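Local coordinates for major centromere autoantigen B (Homo sapiens, PDB 1HLV), which binds the CENP-B box of centromeric DNA through helix-turn-helix DNA-binding domains and kinks the DNA it binds, at residues L8-K13 and L53-K58; R57-G60 and C65-T68; E102-I107 and D114-S119. All blocks are in the same frame, centred on the assembly; numbering follows the deposited sequence.

Contact 1 (L8-K13 and L53-K58); sequences LTFREK and LASERK. With nucleotides of chain B.
Phe10 and Ser55 meet with the serine CB above the face of the aromatic ring, and this CH-pi contact is the apolar half of the join between helix 10-22 and helix 49-59, the first and last helices of the CENP-B N-terminal DNA-binding region, of the helix-turn-helix clan. Ser55 CB stands 3.5 Å from the centroid of the Phe10 ring, 20° off its normal, displaced toward the rim, where Phe10 CE2 is its closest atom. The Ser55 torsion, chi1 -69°, sets OG beside its own backbone N, still near the rim of the ring, where it makes a weak hydrogen bond to Ala51 O. Tyr59, one turn after Ser55 on helix 49-59, also meets the Phe10 ring, nearly parallel to it.

The polar half is the salt bridge from Arg11 NH1 to Glu56 OE2, 2.9 Å long. Arg11 leaves its helix pointing away from the partner segment and is brought round by bends at chi2 and chi3, whereas Glu56 reaches out extended. The two chains cross at about a right angle, with guanidinium and carboxylate planes 76° apart: one nitrogen meets one oxygen, rather than the two-pronged, coplanar pairing. Glu56 OE1 also has a weak hydrogen bond to Ser14 OG.

Thr9 and Glu12 form a capping box: Glu12 N donates to Thr9 OG1 (3.0 Å), and Thr9 N to Glu12 OE2 (2.6 Å). Lys13 NZ, held by Lys67 O, makes a further weak bond to OP1 of DA14 of chain B. The chemistry implies a buried aromatic face bordered by a single-point ion pair that probably feels the solvent.

Contact 2 (R57-G60 and C65-T68); sequences RKYG and CRKT. With nucleotides of chain A.
Tyr59 and Arg66 lie almost flat on one another, ring and guanidinium planes 19° apart. One face of the Tyr59 ring carries Arg66 CG over its centre, a CH-pi contact 3.4 Å from the centroid and 4° off the normal; against the opposite face, nearer the rim, lies the aliphatic CD of Lys58. The Arg66 guanidinium is likewise layered: Tyr59 CE2 covers one face, the sugar of DA13 of chain A the other, and OP1 of DA14 of chain A sits at the edge in its plane.

That edge makes a forked bond, Arg66 NH1 and NH2 both donating to OP1 of DA14 of chain A, at 2.8 Å from NH1. The third donor, Arg66 NE, turns back to Thr68 O at 2.7 Å, the acceptor slightly tilted from the guanidinium plane and the nitrogen nearly in line with the C=O bond. With CG anti to the backbone N (chi1 -168°) and a single bend at chi2, the chain passes across the ring before reaching the phosphate. Tyr59 OH is hydrogen-bonded to Asn69 ND2 and accepts from Lys58 NZ at 3.3 Å.

The backbone grips the preceding phosphate: Lys67 N and Thr68 N both donate to OP1 of DA13 of chain A, the former at 2.8 Å and nearly straight. Two neighbouring phosphates are thus held by residues 66-68 of the loop after helix 49-59, by a side chain at one and by amides at the other. Stacking fixes the tilt of the guanidinium and Thr68 O its rotation, which implies an arginine oriented by the protein for phosphate binding, its charge probably balanced by the DNA.

Contact 3 (E102-I107 and D114-S119); sequences EKALRI and DDFTAS. With nucleotides of chain A.
Leu105 of helix 97-111 packs on the loop that leads into helix 120-129, within the second helix-turn-helix-family region of the chain, related to the Tc5 transposase DNA-binding domain. Followed outward, Leu105 CB starts to one side of the loop, and a chi1 of -72° puts CG anti to the carbonyl carbon, from where the branch can turn to the loop. Leu105 CG comes to 3.8 Å from Ala118 CB. Beyond it, Leu105 CD2 is the atom that does most of the touching: Ala118 CB lies at 3.5 Å, Thr117 O at 3.7 Å, and Phe116 CD2 at 4.1 Å.

Ala104, one residue earlier, brings its methyl to the next ring carbon, its CB 3.8 Å from Phe116 CE2. The Phe116 ring is delivered by a chi1 of -174°, CG anti to the backbone N, and Ala118 N stands over the centre of one of its faces, 3.4 Å above the plane, as the loop folds back across its own aromatic side chain. Trp122 and Tyr74 both meet this ring edge-to-face, and Leu77 of helix 75-88 touches it, so Phe116 joins all three helices of the region. Ala118 takes positive phi (57°), and its methyl faces Leu105.

The same loop ends at the DNA. Ser119 is the N-cap of helix 120-129: its hydroxyl caps Trp122 N as acceptor and is itself a donor to the backbone of the DNA. Ser119 OG stands 2.7 Å from OP2 of DG16 of chain A.

How the contacts relate
From the N terminus, contact 1 closes the longest loop, returning helix 49-59 to the start of helix 10-22 after 39 intervening residues that are mostly helical. Contact 2 opens on residues 57-58, where contact 1 ends, and folds the following loop back over a four-residue span. The two are therefore consecutive and overlapping, and their centres are 5 Å apart. They touch directly: Phe10 N and Lys13 NZ probably bond to Arg66 O and Lys67 O. Contact 3 follows in series, closing the short connection from helix 97-111 to helix 120-129, and touches neither contact 1 nor contact 2. Nucleotides of chain A adjoin both contacts 2 and 3, and chain B adjoins contact 1.

Contact 1 (L8-K13 and L53-K58)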
# COMPACT_ATOMS: atom_id res chain seq x y z
N LEU C 8 -2.22 -7.74 10.13
CA LEU C 8 -3.53 -7.54 9.53
C LEU C 8 -3.43 -6.86 8.16
O LEU C 8 -2.46 -6.17 7.88
CB LEU C 8 -4.37 -6.67 10.47
CG LEU C 8 -4.44 -7.18 11.92
CD1 LEU C 8 -4.77 -6.05 12.86
CD2 LEU C 8 -5.47 -8.29 12.03
N THR C 9 -4.43 -7.07 7.31
CA THR C 9 -4.43 -6.44 5.99
C THR C 9 -5.01 -5.04 6.13
O THR C 9 -5.68 -4.73 7.12
CB THR C 9 -5.31 -7.19 4.97
OG1 THR C 9 -6.68 -7.11 5.37
CG2 THR C 9 -4.87 -8.64 4.84
N PHE C 10 -4.76 -4.20 5.14
CA PHE C 10 -5.29 -2.86 5.21
C PHE C 10 -6.81 -2.88 5.23
O PHE C 10 -7.43 -2.04 5.89
CB PHE C 10 -4.75 -2.01 4.05
CG PHE C 10 -3.34 -1.55 4.28
CD1 PHE C 10 -2.30 -2.02 3.49
CD2 PHE C 10 -3.04 -0.69 5.33
CE1 PHE C 10 -0.98 -1.63 3.74
CE2 PHE C 10 -1.73 -0.30 5.60
CZ PHE C 10 -0.70 -0.77 4.80
N ARG C 11 -7.41 -3.85 4.55
CA ARG C 11 -8.85 -3.95 4.54
C ARG C 11 -9.36 -4.30 5.95
O ARG C 11 -10.37 -3.76 6.40
CB ARG C 11 -9.30 -5.01 3.53
CG ARG C 11 -10.81 -5.19 3.43
CD ARG C 11 -11.54 -3.92 2.97
NE ARG C 11 -11.68 -3.84 1.51
CZ ARG C 11 -10.81 -3.24 0.69
NH1 ARG C 11 -9.73 -2.65 1.18
NH2 ARG C 11 -11.04 -3.24 -0.61
N GLU C 12 -8.65 -5.18 6.66
CA GLU C 12 -9.03 -5.58 8.01
C GLU C 12 -8.90 -4.43 9.01
O GLU C 12 -9.76 -4.22 9.87
CB GLU C 12 -8.19 -6.77 8.48
CG GLU C 12 -8.58 -8.12 7.87
CD GLU C 12 -7.47 -9.17 7.96
OE1 GLU C 12 -7.78 -10.38 7.88
OE2 GLU C 12 -6.28 -8.79 8.10
N LYS C 13 -7.80 -3.68 8.91
CA LYS C 13 -7.57 -2.55 9.80
C LYS C 13 -8.57 -1.45 9.48
O LYS C 13 -9.01 -0.72 10.36
CB LYS C 13 -6.12 -2.05 9.68
CG LYS C 13 -5.13 -2.93 10.45
CD LYS C 13 -3.67 -2.54 10.24
CE LYS C 13 -3.21 -2.85 8.81
NZ LYS C 13 -1.73 -2.79 8.67
N LEU C 53 -6.01 4.41 6.33
CA LEU C 53 -7.02 4.64 5.30
C LEU C 53 -6.39 5.12 3.99
O LEU C 53 -6.92 4.86 2.91
CB LEU C 53 -8.06 5.66 5.80
CG LEU C 53 -8.98 5.13 6.92
CD1 LEU C 53 -9.90 6.25 7.41
CD2 LEU C 53 -9.79 3.95 6.40
N ALA C 54 -5.26 5.82 4.09
CA ALA C 54 -4.57 6.30 2.90
C ALA C 54 -3.97 5.08 2.18
O ALA C 54 -4.03 4.97 0.95
CB ALA C 54 -3.47 7.29 3.29
N SER C 55 -3.39 4.16 2.95
CA SER C 55 -2.80 2.97 2.36
C SER C 55 -3.88 2.13 1.67
O SER C 55 -3.69 1.68 0.54
CB SER C 55 -2.08 2.16 3.42
OG SER C 55 -0.93 2.85 3.84
N GLU C 56 -5.00 1.92 2.35
CA GLU C 56 -6.07 1.14 1.74
C GLU C 56 -6.43 1.71 0.37
O GLU C 56 -6.65 0.97 -0.58
CB GLU C 56 -7.31 1.13 2.65
CG GLU C 56 -8.50 0.41 2.03
CD GLU C 56 -9.70 0.41 2.95
OE1 GLU C 56 -10.17 1.51 3.32
OE2 GLU C 56 -10.19 -0.69 3.31
N ARG C 57 -6.50 3.04 0.27
CA ARG C 57 -6.81 3.68 -1.00
C ARG C 57 -5.69 3.44 -2.00
O ARG C 57 -5.93 3.11 -3.16
CB ARG C 57 -7.01 5.19 -0.79
CG ARG C 57 -8.41 5.58 -0.35
CD ARG C 57 -8.58 7.10 -0.22
NE ARG C 57 -8.40 7.59 1.15
CZ ARG C 57 -7.34 8.28 1.57
NH1 ARG C 57 -6.34 8.56 0.74
NH2 ARG C 57 -7.27 8.68 2.83
N LYS C 58 -4.46 3.61 -1.54
CA LYS C 58 -3.28 3.42 -2.36
C LYS C 58 -3.17 2.03 -2.98
O LYS C 58 -2.88 1.90 -4.17
CB LYS C 58 -2.03 3.70 -1.54
CG LYS C 58 -0.73 3.41 -2.24
CD LYS C 58 0.42 3.45 -1.26
CE LYS C 58 1.73 3.11 -1.93
NZ LYS C 58 2.84 3.04 -0.94
P DA B 14 -0.19 -3.37 12.88
OP1 DA B 14 -0.92 -3.86 11.69
OP2 DA B 14 -0.66 -2.15 13.58
O5' DA B 14 -0.07 -4.56 13.94
C5' DA B 14 0.55 -5.79 13.57
C4' DA B 14 1.09 -6.49 14.79
O4' DA B 14 2.29 -5.86 15.29
C3' DA B 14 0.15 -6.58 15.98
O3' DA B 14 0.48 -7.80 16.66
C2' DA B 14 0.56 -5.37 16.81
C1' DA B 14 2.07 -5.36 16.61
N9 DA B 14 2.73 -4.05 16.67
C8 DA B 14 2.30 -2.87 16.12
N7 DA B 14 3.18 -1.91 16.19
C5 DA B 14 4.25 -2.49 16.86
C6 DA B 14 5.52 -2.00 17.21
N6 DA B 14 5.95 -0.78 16.88
N1 DA B 14 6.34 -2.82 17.90
C2 DA B 14 5.92 -4.06 18.19
N3 DA B 14 4.76 -4.64 17.88
C4 DA B 14 3.96 -3.79 17.21

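Contact 2 (R57-G60 and C65-T68)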
# COMPACT_ATOMS: atom_id res chain seq x y z
N ARG C 57 -6.50 3.04 0.27
CA ARG C 57 -6.81 3.68 -1.00
C ARG C 57 -5.69 3.44 -2.00
O ARG C 57 -5.93 3.11 -3.16
CB ARG C 57 -7.01 5.19 -0.79
CG ARG C 57 -8.41 5.58 -0.35
CD ARG C 57 -8.58 7.10 -0.22
NE ARG C 57 -8.40 7.59 1.15
CZ ARG C 57 -7.34 8.28 1.57
NH1 ARG C 57 -6.34 8.56 0.74
NH2 ARG C 57 -7.27 8.68 2.83
N LYS C 58 -4.46 3.61 -1.54
CA LYS C 58 -3.28 3.42 -2.36
C LYS C 58 -3.17 2.03 -2.98
O LYS C 58 -2.88 1.90 -4.17
CB LYS C 58 -2.03 3.70 -1.54
CG LYS C 58 -0.73 3.41 -2.24
CD LYS C 58 0.42 3.45 -1.26
CE LYS C 58 1.73 3.11 -1.93
NZ LYS C 58 2.84 3.04 -0.94
N TYR C 59 -3.41 1.00 -2.17
CA TYR C 59 -3.31 -0.38 -2.65
C TYR C 59 -4.56 -0.91 -3.37
O TYR C 59 -4.54 -2.01 -3.94
CB TYR C 59 -2.90 -1.29 -1.49
CG TYR C 59 -1.48 -1.03 -1.01
CD1 TYR C 59 -1.24 -0.38 0.20
CD2 TYR C 59 -0.40 -1.36 -1.80
CE1 TYR C 59 0.07 -0.05 0.59
CE2 TYR C 59 0.91 -1.04 -1.43
CZ TYR C 59 1.14 -0.38 -0.23
OH TYR C 59 2.44 -0.03 0.10
N GLY C 60 -5.63 -0.13 -3.36
CA GLY C 60 -6.85 -0.54 -4.03
C GLY C 60 -7.31 -1.96 -3.77
O GLY C 60 -7.41 -2.39 -2.62
N CYS C 65 -4.91 -7.95 0.67
CA CYS C 65 -3.73 -8.76 0.93
C CYS C 65 -2.56 -7.98 1.51
O CYS C 65 -1.82 -8.50 2.33
CB CYS C 65 -3.32 -9.43 -0.37
SG CYS C 65 -4.71 -10.33 -1.15
N ARG C 66 -2.40 -6.74 1.07
CA ARG C 66 -1.32 -5.87 1.54
C ARG C 66 -1.51 -5.60 3.02
O ARG C 66 -2.62 -5.35 3.47
CB ARG C 66 -1.35 -4.54 0.78
CG ARG C 66 -0.13 -3.68 0.98
CD ARG C 66 1.07 -4.25 0.24
NE ARG C 66 2.28 -3.48 0.49
CZ ARG C 66 3.39 -3.57 -0.24
NH1 ARG C 66 3.45 -4.41 -1.26
NH2 ARG C 66 4.45 -2.82 0.06
N LYS C 67 -0.43 -5.66 3.79
CA LYS C 67 -0.51 -5.42 5.23
C LYS C 67 0.38 -4.25 5.66
O LYS C 67 0.07 -3.52 6.60
CB LYS C 67 -0.11 -6.68 5.98
CG LYS C 67 -0.96 -7.88 5.62
CD LYS C 67 -0.48 -9.15 6.26
CE LYS C 67 -1.34 -10.32 5.80
NZ LYS C 67 -0.77 -11.63 6.19
N THR C 68 1.48 -4.09 4.93
CA THR C 68 2.47 -3.07 5.22
C THR C 68 2.61 -2.00 4.14
O THR C 68 2.59 -2.30 2.94
CB THR C 68 3.82 -3.75 5.41
OG1 THR C 68 3.81 -4.43 6.67
CG2 THR C 68 4.94 -2.76 5.35
P DA A 13 3.09 -7.40 2.89
OP1 DA A 13 2.11 -6.31 2.70
OP2 DA A 13 2.80 -8.77 2.38
O5' DA A 13 4.49 -6.95 2.27
C5' DA A 13 5.02 -5.68 2.58
C4' DA A 13 6.37 -5.51 1.93
O4' DA A 13 7.39 -6.23 2.66
C3' DA A 13 6.47 -6.00 0.47
O3' DA A 13 7.30 -5.07 -0.21
C2' DA A 13 7.25 -7.29 0.60
C1' DA A 13 8.20 -6.91 1.72
N9 DA A 13 8.90 -7.99 2.40
C8 DA A 13 8.47 -9.26 2.70
N7 DA A 13 9.38 -10.00 3.30
C5 DA A 13 10.48 -9.16 3.39
C6 DA A 13 11.78 -9.36 3.90
N6 DA A 13 12.21 -10.52 4.41
N1 DA A 13 12.63 -8.31 3.86
C2 DA A 13 12.21 -7.16 3.32
N3 DA A 13 11.03 -6.87 2.78
C4 DA A 13 10.20 -7.92 2.85
P DA A 14 7.21 -4.90 -1.80
OP1 DA A 14 6.12 -3.94 -2.13
OP2 DA A 14 7.22 -6.25 -2.42
O5' DA A 14 8.59 -4.17 -2.10
C5' DA A 14 8.97 -3.05 -1.31
C4' DA A 14 10.48 -2.94 -1.21
O4' DA A 14 10.97 -3.81 -0.16
C3' DA A 14 11.17 -3.38 -2.49
O3' DA A 14 11.81 -2.34 -3.19
C2' DA A 14 12.22 -4.38 -2.07
C1' DA A 14 12.14 -4.51 -0.56
N9 DA A 14 11.93 -5.93 -0.28
C8 DA A 14 10.75 -6.62 -0.43
N7 DA A 14 10.85 -7.89 -0.17
C5 DA A 14 12.17 -8.06 0.20
C6 DA A 14 12.90 -9.19 0.62
N6 DA A 14 12.36 -10.40 0.76
N1 DA A 14 14.20 -9.02 0.91
C2 DA A 14 14.73 -7.80 0.79
N3 DA A 14 14.15 -6.66 0.42
C4 DA A 14 12.85 -6.86 0.14
P DA A 12 4.88 -12.09 7.71
OP1 DA A 12 3.70 -12.65 8.41
OP2 DA A 12 5.78 -13.00 6.95
O5' DA A 12 4.36 -10.96 6.72
C5' DA A 12 3.64 -9.85 7.24
C4' DA A 12 3.98 -8.60 6.48
O4' DA A 12 5.32 -8.15 6.79
C3' DA A 12 3.93 -8.74 4.97
O3' DA A 12 3.40 -7.53 4.45
C2' DA A 12 5.39 -8.93 4.58
C1' DA A 12 6.12 -8.08 5.62
N9 DA A 12 7.46 -8.54 5.98
C8 DA A 12 7.84 -9.80 6.38
N7 DA A 12 9.10 -9.89 6.74
C5 DA A 12 9.59 -8.60 6.55
C6 DA A 12 10.85 -8.03 6.79
N6 DA A 12 11.88 -8.71 7.29
N1 DA A 12 11.02 -6.73 6.49
C2 DA A 12 9.97 -6.05 6.00
N3 DA A 12 8.73 -6.47 5.75
C4 DA A 12 8.60 -7.77 6.06

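Contact 3 (E102-I107 and D114-S119)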
# COMPACT_ATOMS: atom_id res chain seq x y z
N GLU C 102 11.29 1.18 -20.21
CA GLU C 102 12.09 2.16 -20.91
C GLU C 102 11.94 3.52 -20.23
O GLU C 102 12.92 4.24 -19.98
CB GLU C 102 11.61 2.22 -22.36
CG GLU C 102 12.38 3.11 -23.28
CD GLU C 102 11.81 3.04 -24.69
OE1 GLU C 102 11.83 1.93 -25.27
OE2 GLU C 102 11.34 4.08 -25.20
N LYS C 103 10.69 3.86 -19.93
CA LYS C 103 10.37 5.11 -19.27
C LYS C 103 10.98 5.18 -17.88
O LYS C 103 11.44 6.24 -17.46
CB LYS C 103 8.85 5.26 -19.19
CG LYS C 103 8.39 6.55 -18.54
CD LYS C 103 8.83 7.77 -19.34
CE LYS C 103 8.20 9.04 -18.80
NZ LYS C 103 8.62 10.24 -19.57
N ALA C 104 11.00 4.07 -17.16
CA ALA C 104 11.55 4.03 -15.81
C ALA C 104 13.05 4.30 -15.82
O ALA C 104 13.58 4.99 -14.94
CB ALA C 104 11.27 2.70 -15.16
N LEU C 105 13.75 3.75 -16.81
CA LEU C 105 15.19 3.96 -16.90
C LEU C 105 15.51 5.42 -17.22
O LEU C 105 16.55 5.93 -16.80
CB LEU C 105 15.79 3.02 -17.95
CG LEU C 105 15.85 1.54 -17.53
CD1 LEU C 105 16.38 0.70 -18.69
CD2 LEU C 105 16.76 1.38 -16.31
N ARG C 106 14.62 6.08 -17.96
CA ARG C 106 14.83 7.49 -18.32
C ARG C 106 14.58 8.40 -17.12
O ARG C 106 15.30 9.37 -16.92
CB ARG C 106 13.89 7.91 -19.44
CG ARG C 106 14.24 7.38 -20.81
CD ARG C 106 13.07 7.63 -21.74
NE ARG C 106 13.28 7.12 -23.09
CZ ARG C 106 12.30 6.98 -23.98
NH1 ARG C 106 11.05 7.31 -23.65
NH2 ARG C 106 12.56 6.53 -25.20
N ILE C 107 13.55 8.09 -16.34
CA ILE C 107 13.23 8.86 -15.16
C ILE C 107 14.39 8.71 -14.17
O ILE C 107 14.79 9.68 -13.52
CB ILE C 107 11.92 8.36 -14.51
CG1 ILE C 107 10.75 8.58 -15.48
CG2 ILE C 107 11.64 9.10 -13.21
CD1 ILE C 107 9.40 8.10 -14.96
N ASP C 114 21.77 6.49 -10.32
CA ASP C 114 22.69 5.70 -11.12
C ASP C 114 22.63 4.21 -10.83
O ASP C 114 23.08 3.40 -11.63
CB ASP C 114 24.12 6.19 -10.91
CG ASP C 114 24.24 7.69 -11.03
OD1 ASP C 114 23.56 8.27 -11.91
OD2 ASP C 114 25.02 8.29 -10.25
N ASP C 115 22.06 3.85 -9.69
CA ASP C 115 21.98 2.44 -9.34
C ASP C 115 20.69 1.77 -9.76
O ASP C 115 20.54 0.56 -9.60
CB ASP C 115 22.21 2.26 -7.84
CG ASP C 115 23.69 2.35 -7.47
OD1 ASP C 115 24.52 2.61 -8.37
OD2 ASP C 115 24.00 2.15 -6.27
N PHE C 116 19.74 2.54 -10.30
CA PHE C 116 18.49 1.94 -10.73
C PHE C 116 18.79 1.13 -11.97
O PHE C 116 19.50 1.59 -12.87
CB PHE C 116 17.44 2.98 -11.06
CG PHE C 116 16.10 2.39 -11.36
CD1 PHE C 116 15.42 1.67 -10.38
CD2 PHE C 116 15.52 2.55 -12.61
CE1 PHE C 116 14.17 1.11 -10.65
CE2 PHE C 116 14.27 2.00 -12.90
CZ PHE C 116 13.59 1.28 -11.91
N THR C 117 18.23 -0.07 -12.03
CA THR C 117 18.46 -0.95 -13.15
C THR C 117 17.14 -1.40 -13.77
O THR C 117 17.13 -2.04 -14.82
CB THR C 117 19.29 -2.16 -12.66
OG1 THR C 117 20.64 -2.01 -13.09
CG2 THR C 117 18.73 -3.47 -13.16
N ALA C 118 16.04 -1.04 -13.13
CA ALA C 118 14.72 -1.46 -13.60
C ALA C 118 14.74 -2.99 -13.64
O ALA C 118 14.11 -3.61 -14.49
CB ALA C 118 14.42 -0.89 -14.98
N SER C 119 15.48 -3.58 -12.69
CA SER C 119 15.63 -5.02 -12.55
C SER C 119 14.32 -5.81 -12.63
O SER C 119 13.24 -5.28 -12.35
CB SER C 119 16.31 -5.35 -11.21
OG SER C 119 15.38 -5.36 -10.14
P DG A 16 17.21 -3.57 -7.46
OP1 DG A 16 17.63 -2.28 -8.04
OP2 DG A 16 15.90 -4.15 -7.83
O5' DG A 16 18.32 -4.67 -7.74
C5' DG A 16 19.56 -4.64 -7.03
C4' DG A 16 20.33 -5.91 -7.29
O4' DG A 16 19.63 -7.03 -6.70
C3' DG A 16 20.47 -6.23 -8.78
O3' DG A 16 21.74 -6.86 -9.00
C2' DG A 16 19.32 -7.18 -9.04
C1' DG A 16 19.20 -7.93 -7.72
N9 DG A 16 17.84 -8.34 -7.38
C8 DG A 16 16.67 -7.67 -7.64
N7 DG A 16 15.61 -8.29 -7.20
C5 DG A 16 16.11 -9.44 -6.62
C6 DG A 16 15.43 -10.52 -5.98
O6 DG A 16 14.22 -10.68 -5.80
N1 DG A 16 16.32 -11.49 -5.52
C2 DG A 16 17.69 -11.44 -5.68
N2 DG A 16 18.37 -12.46 -5.18
N3 DG A 16 18.33 -10.45 -6.28
C4 DG A 16 17.48 -9.49 -6.72
P DG A 17 22.49 -6.70 -10.41
OP1 DG A 17 23.94 -6.61 -10.10
OP2 DG A 17 21.84 -5.64 -11.23
O5' DG A 17 22.19 -8.07 -11.14
C5' DG A 17 22.52 -9.31 -10.52
C4' DG A 17 21.68 -10.41 -11.12
O4' DG A 17 20.38 -10.48 -10.49
C3' DG A 17 21.41 -10.25 -12.62
O3' DG A 17 21.45 -11.54 -13.23
C2' DG A 17 19.98 -9.77 -12.66
C1' DG A 17 19.43 -10.61 -11.53
N9 DG A 17 18.11 -10.29 -11.01
C8 DG A 17 17.36 -9.16 -11.25
N7 DG A 17 16.18 -9.21 -10.69
C5 DG A 17 16.16 -10.44 -10.04
C6 DG A 17 15.15 -11.06 -9.27
O6 DG A 17 14.02 -10.64 -9.01
N1 DG A 17 15.55 -12.30 -8.80
C2 DG A 17 16.78 -12.87 -9.03
N2 DG A 17 16.99 -14.08 -8.47
N3 DG A 17 17.73 -12.31 -9.75
C4 DG A 17 17.35 -11.10 -10.22